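Local coordinates for protein ASCH domain (Vibrio cholerae TMA 21, PDB 3S9X) that is of unknown function but carries an ASCH domain of the PUA clan, and so possibly binds RNA, at residues 102-114 and 121-133. Sequence-based numbering, arbitrary orientation.
Sequences QYNQVSEDFAASE and LAWWQEAHRNFFS
Packing around W124 joins the 3-10 turn and short helix 108-114, which follow strand 89-102, to the first part of helix 121-139, largely through apolar contacts with one direct hydrogen bond, from W124 to E114. The short segments 108-114 and 121-133 meet at 72°, their axes 8.9 Å apart, and the methyl of A111 is small enough to fit against W124 CB (3.7 Å). V106 sets CG1 over one face of the indole as a CH-pi contact, 3.8 Å from the centroid of the six-membered ring; on the opposite face H128, one turn on in the same helix, sets ND1 above the rim. H128 is steadied by its own helix, since ND1 donates to W124 O at 2.8 Å. At the indole edge NE1 donates to E114 OE1, 2.7 Å away and nearly straight (162°), in the plane of the ring but above that of the carboxylate. Bent at chi2, E114 also turns OE2 to a water shared with H128 NE2 and to a salt bridge with K56, so the buried carboxylate is met by the indole N-H, a water and the K56 ammonium. Y103 slips past the far rim of W124, CE1 to CZ3 3.6 Å; with CG anti to the backbone N (chi1 175°), its ring edge meets H128 CB, and CD1 comes to F132 CD2 (4.0 Å). Its hydroxyl shares a water with R129 NE, whose guanidinium group pairs with E145. L121, at the helix start, lays CD1 against V106 O (3.6 Å). Helices 108-114 and 121-139 thus form the helical crossing between antiparallel neighbours 89-102 and 148-158 of the PUA-like ASCH fold, with V106 and F132 reaching L149 of strand 148-158.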
loop_
_atom_site.group_PDB
_atom_site.type_symbol
_atom_site.label_atom_id
_atom_site.label_comp_id
_atom_site.label_asym_id
_atom_site.label_seq_id
_atom_site.Cartn_x
_atom_site.Cartn_y
_atom_site.Cartn_z
ATOM N N GLN A 102 -3.752 -12.987 -10.991
ATOM C CA GLN A 102 -2.773 -12.738 -12.041
ATOM C C GLN A 102 -2.878 -11.327 -12.547
ATOM O O GLN A 102 -3.977 -10.801 -12.692
ATOM C CB GLN A 102 -2.849 -13.745 -13.194
ATOM C CG GLN A 102 -2.342 -15.090 -12.770
ATOM C CD GLN A 102 -2.229 -16.054 -13.955
ATOM O OE1 GLN A 102 -2.461 -15.680 -15.193
ATOM N NE2 GLN A 102 -1.911 -17.209 -13.662
ATOM N N TYR A 103 -1.740 -10.768 -12.928
ATOM C CA TYR A 103 -1.692 -9.461 -13.570
ATOM C C TYR A 103 -2.705 -9.336 -14.734
ATOM O O TYR A 103 -3.511 -8.388 -14.747
ATOM C CB TYR A 103 -0.249 -9.168 -14.005
ATOM C CG TYR A 103 -0.148 -7.878 -14.790
ATOM C CD1 TYR A 103 0.211 -6.665 -14.197
ATOM C CD2 TYR A 103 -0.406 -7.852 -16.141
ATOM C CE1 TYR A 103 0.265 -5.525 -14.912
ATOM C CE2 TYR A 103 -0.354 -6.688 -16.899
ATOM C CZ TYR A 103 -0.031 -5.522 -16.265
ATOM O OH TYR A 103 0.115 -4.342 -16.897
ATOM N N ASN A 104 -2.759 -10.373 -15.587
ATOM C CA ASN A 104 -3.620 -10.305 -16.747
ATOM C C ASN A 104 -5.110 -10.536 -16.456
ATOM O O ASN A 104 -5.894 -10.509 -17.369
ATOM C CB ASN A 104 -3.142 -11.244 -17.845
ATOM C CG ASN A 104 -2.957 -12.666 -17.441
ATOM O OD1 ASN A 104 -3.481 -13.109 -16.470
ATOM N ND2 ASN A 104 -2.192 -13.431 -18.303
ATOM N N GLN A 105 -5.435 -10.801 -15.193
ATOM C CA GLN A 105 -6.789 -10.999 -14.765
ATOM C C GLN A 105 -7.300 -9.860 -13.894
ATOM O O GLN A 105 -8.451 -9.904 -13.445
ATOM C CB GLN A 105 -6.959 -12.321 -14.015
ATOM C CG GLN A 105 -6.606 -13.490 -14.916
ATOM C CD GLN A 105 -7.543 -13.649 -16.060
ATOM O OE1 GLN A 105 -8.761 -13.803 -15.825
ATOM N NE2 GLN A 105 -7.043 -13.570 -17.287
ATOM N N VAL A 106 -6.505 -8.826 -13.670
ATOM C CA VAL A 106 -6.968 -7.669 -12.922
ATOM C C VAL A 106 -8.181 -7.061 -13.545
ATOM O O VAL A 106 -8.226 -6.857 -14.748
ATOM C CB VAL A 106 -5.823 -6.664 -12.737
ATOM C CG1 VAL A 106 -6.371 -5.305 -12.171
ATOM C CG2 VAL A 106 -4.741 -7.249 -11.786
ATOM N N SER A 107 -9.186 -6.816 -12.754
ATOM C CA SER A 107 -10.470 -6.297 -13.187
ATOM C C SER A 107 -10.555 -4.808 -13.300
ATOM O O SER A 107 -9.765 -4.066 -12.659
ATOM C CB SER A 107 -11.558 -6.786 -12.200
ATOM O OG SER A 107 -11.426 -6.128 -10.951
ATOM N N GLU A 108 -11.553 -4.331 -14.024
ATOM C CA GLU A 108 -11.843 -2.901 -14.068
ATOM C C GLU A 108 -12.164 -2.387 -12.676
ATOM O O GLU A 108 -11.767 -1.296 -12.311
ATOM C CB GLU A 108 -12.994 -2.657 -15.055
ATOM C CG GLU A 108 -12.637 -2.881 -16.539
ATOM C CD GLU A 108 -13.706 -2.339 -17.418
ATOM O OE1 GLU A 108 -14.839 -2.728 -17.157
ATOM O OE2 GLU A 108 -13.419 -1.450 -18.245
ATOM N N ASP A 109 -12.922 -3.157 -11.899
ATOM C CA ASP A 109 -13.279 -2.699 -10.585
ATOM C C ASP A 109 -12.042 -2.542 -9.675
ATOM O O ASP A 109 -11.957 -1.637 -8.870
ATOM C CB ASP A 109 -14.271 -3.651 -9.901
ATOM C CG ASP A 109 -15.693 -3.519 -10.455
ATOM O OD1 ASP A 109 -15.983 -2.585 -11.281
ATOM O OD2 ASP A 109 -16.508 -4.384 -10.117
ATOM N N PHE A 110 -11.059 -3.448 -9.760
ATOM C CA PHE A 110 -9.866 -3.305 -8.953
ATOM C C PHE A 110 -9.060 -2.068 -9.350
ATOM O O PHE A 110 -8.602 -1.301 -8.541
ATOM C CB PHE A 110 -9.001 -4.573 -8.995
ATOM C CG PHE A 110 -7.856 -4.476 -8.043
ATOM C CD1 PHE A 110 -8.065 -4.739 -6.662
ATOM C CD2 PHE A 110 -6.589 -4.124 -8.454
ATOM C CE1 PHE A 110 -7.053 -4.577 -5.795
ATOM C CE2 PHE A 110 -5.603 -3.939 -7.544
ATOM C CZ PHE A 110 -5.812 -4.213 -6.206
ATOM N N ALA A 111 -8.906 -1.854 -10.664
ATOM C CA ALA A 111 -8.226 -0.687 -11.178
ATOM C C ALA A 111 -8.934 0.571 -10.629
ATOM O O ALA A 111 -8.266 1.519 -10.207
ATOM C CB ALA A 111 -8.221 -0.667 -12.664
ATOM N N ALA A 112 -10.270 0.570 -10.632
ATOM C CA ALA A 112 -10.993 1.754 -10.106
ATOM C C ALA A 112 -10.751 1.967 -8.608
ATOM O O ALA A 112 -10.601 3.063 -8.146
ATOM C CB ALA A 112 -12.527 1.664 -10.457
ATOM N N SER A 113 -10.676 0.867 -7.821
ATOM C CA SER A 113 -10.364 0.915 -6.390
ATOM C C SER A 113 -8.988 1.458 -6.149
ATOM O O SER A 113 -8.732 2.152 -5.144
ATOM C CB SER A 113 -10.469 -0.472 -5.749
ATOM O OG SER A 113 -11.823 -0.830 -5.781
ATOM N N GLU A 114 -8.026 1.121 -7.020
ATOM C CA GLU A 114 -6.689 1.699 -6.900
ATOM C C GLU A 114 -6.724 3.210 -7.148
ATOM O O GLU A 114 -5.868 3.931 -6.639
ATOM C CB GLU A 114 -5.681 1.040 -7.798
ATOM C CG GLU A 114 -5.235 -0.375 -7.380
ATOM C CD GLU A 114 -3.730 -0.571 -7.444
ATOM O OE1 GLU A 114 -3.281 -1.553 -8.039
ATOM O OE2 GLU A 114 -3.003 0.334 -6.909
ATOM N N LEU A 121 -8.810 0.594 -16.456
ATOM C CA LEU A 121 -7.879 -0.556 -16.458
ATOM C C LEU A 121 -6.720 -0.266 -17.410
ATOM O O LEU A 121 -5.609 -0.616 -17.107
ATOM C CB LEU A 121 -8.648 -1.779 -16.917
ATOM C CG LEU A 121 -7.880 -3.074 -16.942
ATOM C CD1 LEU A 121 -7.208 -3.468 -15.620
ATOM C CD2 LEU A 121 -8.797 -4.161 -17.457
ATOM N N ALA A 122 -6.989 0.427 -18.530
ATOM C CA ALA A 122 -5.863 0.728 -19.404
ATOM C C ALA A 122 -4.747 1.552 -18.702
ATOM O O ALA A 122 -3.529 1.304 -18.838
ATOM C CB ALA A 122 -6.343 1.371 -20.664
ATOM N N TRP A 123 -5.160 2.565 -17.966
ATOM C CA TRP A 123 -4.207 3.414 -17.247
ATOM C C TRP A 123 -3.455 2.593 -16.195
ATOM O O TRP A 123 -2.263 2.682 -16.060
ATOM C CB TRP A 123 -4.971 4.596 -16.598
ATOM C CG TRP A 123 -4.094 5.702 -16.087
ATOM C CD1 TRP A 123 -3.843 6.930 -16.710
ATOM C CD2 TRP A 123 -3.375 5.729 -14.888
ATOM N NE1 TRP A 123 -3.013 7.660 -15.965
ATOM C CE2 TRP A 123 -2.635 6.939 -14.873
ATOM C CE3 TRP A 123 -3.174 4.829 -13.908
ATOM C CZ2 TRP A 123 -1.805 7.326 -13.816
ATOM C CZ3 TRP A 123 -2.348 5.197 -12.843
ATOM C CH2 TRP A 123 -1.634 6.415 -12.820
ATOM N N TRP A 124 -4.191 1.788 -15.451
ATOM C CA TRP A 124 -3.637 0.877 -14.446
ATOM C C TRP A 124 -2.574 -0.020 -15.097
ATOM O O TRP A 124 -1.494 -0.219 -14.483
ATOM C CB TRP A 124 -4.806 0.086 -13.779
ATOM C CG TRP A 124 -4.320 -0.869 -12.702
ATOM C CD1 TRP A 124 -4.343 -0.676 -11.353
ATOM C CD2 TRP A 124 -3.749 -2.158 -12.921
ATOM N NE1 TRP A 124 -3.799 -1.769 -10.708
ATOM C CE2 TRP A 124 -3.426 -2.701 -11.645
ATOM C CE3 TRP A 124 -3.496 -2.944 -14.075
ATOM C CZ2 TRP A 124 -2.798 -3.957 -11.483
ATOM C CZ3 TRP A 124 -2.868 -4.150 -13.874
ATOM C CH2 TRP A 124 -2.511 -4.634 -12.639
ATOM N N GLN A 125 -2.913 -0.558 -16.290
ATOM C CA GLN A 125 -1.969 -1.477 -16.952
ATOM C C GLN A 125 -0.702 -0.793 -17.350
ATOM O O GLN A 125 0.390 -1.329 -17.190
ATOM C CB GLN A 125 -2.614 -2.129 -18.182
ATOM C CG GLN A 125 -3.665 -3.100 -17.803
ATOM C CD GLN A 125 -4.491 -3.558 -19.001
ATOM O OE1 GLN A 125 -4.666 -2.822 -19.961
ATOM N NE2 GLN A 125 -5.073 -4.724 -18.906
ATOM N N GLU A 126 -0.820 0.382 -17.948
ATOM C CA GLU A 126 0.330 1.099 -18.481
ATOM C C GLU A 126 1.274 1.357 -17.321
ATOM O O GLU A 126 2.498 0.978 -17.332
ATOM C CB GLU A 126 -0.157 2.377 -19.226
ATOM N N ALA A 127 0.709 1.888 -16.232
ATOM C CA ALA A 127 1.490 2.198 -15.044
ATOM C C ALA A 127 2.166 0.997 -14.346
ATOM O O ALA A 127 3.386 0.966 -14.094
ATOM C CB ALA A 127 0.636 2.974 -14.057
ATOM N N HIS A 128 1.405 -0.043 -14.146
ATOM C CA HIS A 128 1.928 -1.205 -13.469
ATOM C C HIS A 128 2.898 -2.000 -14.344
ATOM O O HIS A 128 3.838 -2.578 -13.821
ATOM C CB HIS A 128 0.800 -2.077 -12.924
ATOM C CG HIS A 128 0.156 -1.502 -11.703
ATOM N ND1 HIS A 128 -0.837 -0.560 -11.758
ATOM C CD2 HIS A 128 0.466 -1.663 -10.396
ATOM C CE1 HIS A 128 -1.118 -0.178 -10.514
ATOM N NE2 HIS A 128 -0.355 -0.868 -9.675
ATOM N N ARG A 129 2.679 -2.067 -15.648
ATOM C CA ARG A 129 3.614 -2.866 -16.480
ATOM C C ARG A 129 5.009 -2.286 -16.413
ATOM O O ARG A 129 6.007 -3.001 -16.221
ATOM C CB ARG A 129 3.181 -2.865 -17.939
ATOM C CG ARG A 129 4.083 -3.603 -18.843
ATOM C CD ARG A 129 3.496 -3.725 -20.245
ATOM N NE ARG A 129 3.054 -5.110 -20.523
ATOM C CZ ARG A 129 3.897 -6.146 -20.730
ATOM N NH1 ARG A 129 5.224 -5.998 -20.667
ATOM N NH2 ARG A 129 3.426 -7.352 -21.006
ATOM N N ASN A 130 5.062 -0.967 -16.446
ATOM C CA ASN A 130 6.306 -0.244 -16.364
ATOM C C ASN A 130 7.021 -0.473 -15.059
ATOM O O ASN A 130 8.193 -0.765 -15.063
ATOM C CB ASN A 130 6.069 1.286 -16.642
ATOM C CG ASN A 130 5.731 1.552 -18.122
ATOM O OD1 ASN A 130 6.169 0.782 -18.993
ATOM N ND2 ASN A 130 4.980 2.680 -18.418
ATOM N N PHE A 131 6.295 -0.305 -13.972
ATOM C CA PHE A 131 6.845 -0.439 -12.663
ATOM C C PHE A 131 7.270 -1.870 -12.369
ATOM O O PHE A 131 8.383 -2.089 -11.872
ATOM C CB PHE A 131 5.783 -0.021 -11.626
ATOM C CG PHE A 131 6.240 -0.222 -10.232
ATOM C CD1 PHE A 131 7.275 0.570 -9.715
ATOM C CD2 PHE A 131 5.747 -1.211 -9.480
ATOM C CE1 PHE A 131 7.752 0.374 -8.484
ATOM C CE2 PHE A 131 6.242 -1.414 -8.174
ATOM C CZ PHE A 131 7.246 -0.628 -7.702
ATOM N N PHE A 132 6.428 -2.835 -12.746
ATOM C CA PHE A 132 6.771 -4.209 -12.451
ATOM C C PHE A 132 7.927 -4.697 -13.340
ATOM O O PHE A 132 8.742 -5.515 -12.922
ATOM C CB PHE A 132 5.578 -5.163 -12.643
ATOM C CG PHE A 132 4.479 -5.013 -11.635
ATOM C CD1 PHE A 132 4.777 -4.692 -10.318
ATOM C CD2 PHE A 132 3.166 -5.179 -11.967
ATOM C CE1 PHE A 132 3.776 -4.569 -9.372
ATOM C CE2 PHE A 132 2.123 -5.013 -10.975
ATOM C CZ PHE A 132 2.472 -4.736 -9.685
ATOM N N SER A 133 8.013 -4.196 -14.576
ATOM C CA SER A 133 9.150 -4.580 -15.457
ATOM C C SER A 133 10.485 -4.160 -14.852
ATOM O O SER A 133 11.429 -4.952 -14.861
ATOM C CB SER A 133 8.945 -4.020 -16.851
ATOM O OG SER A 133 7.825 -4.607 -17.512
HETATM O O HOH W 1 -3.879 -6.645 -16.932
HETATM O O HOH W 2 0.044 -4.440 -19.509
HETATM O O HOH W 3 -11.583 0.394 -17.216
HETATM O O HOH W 4 -0.513 -0.629 -6.793
#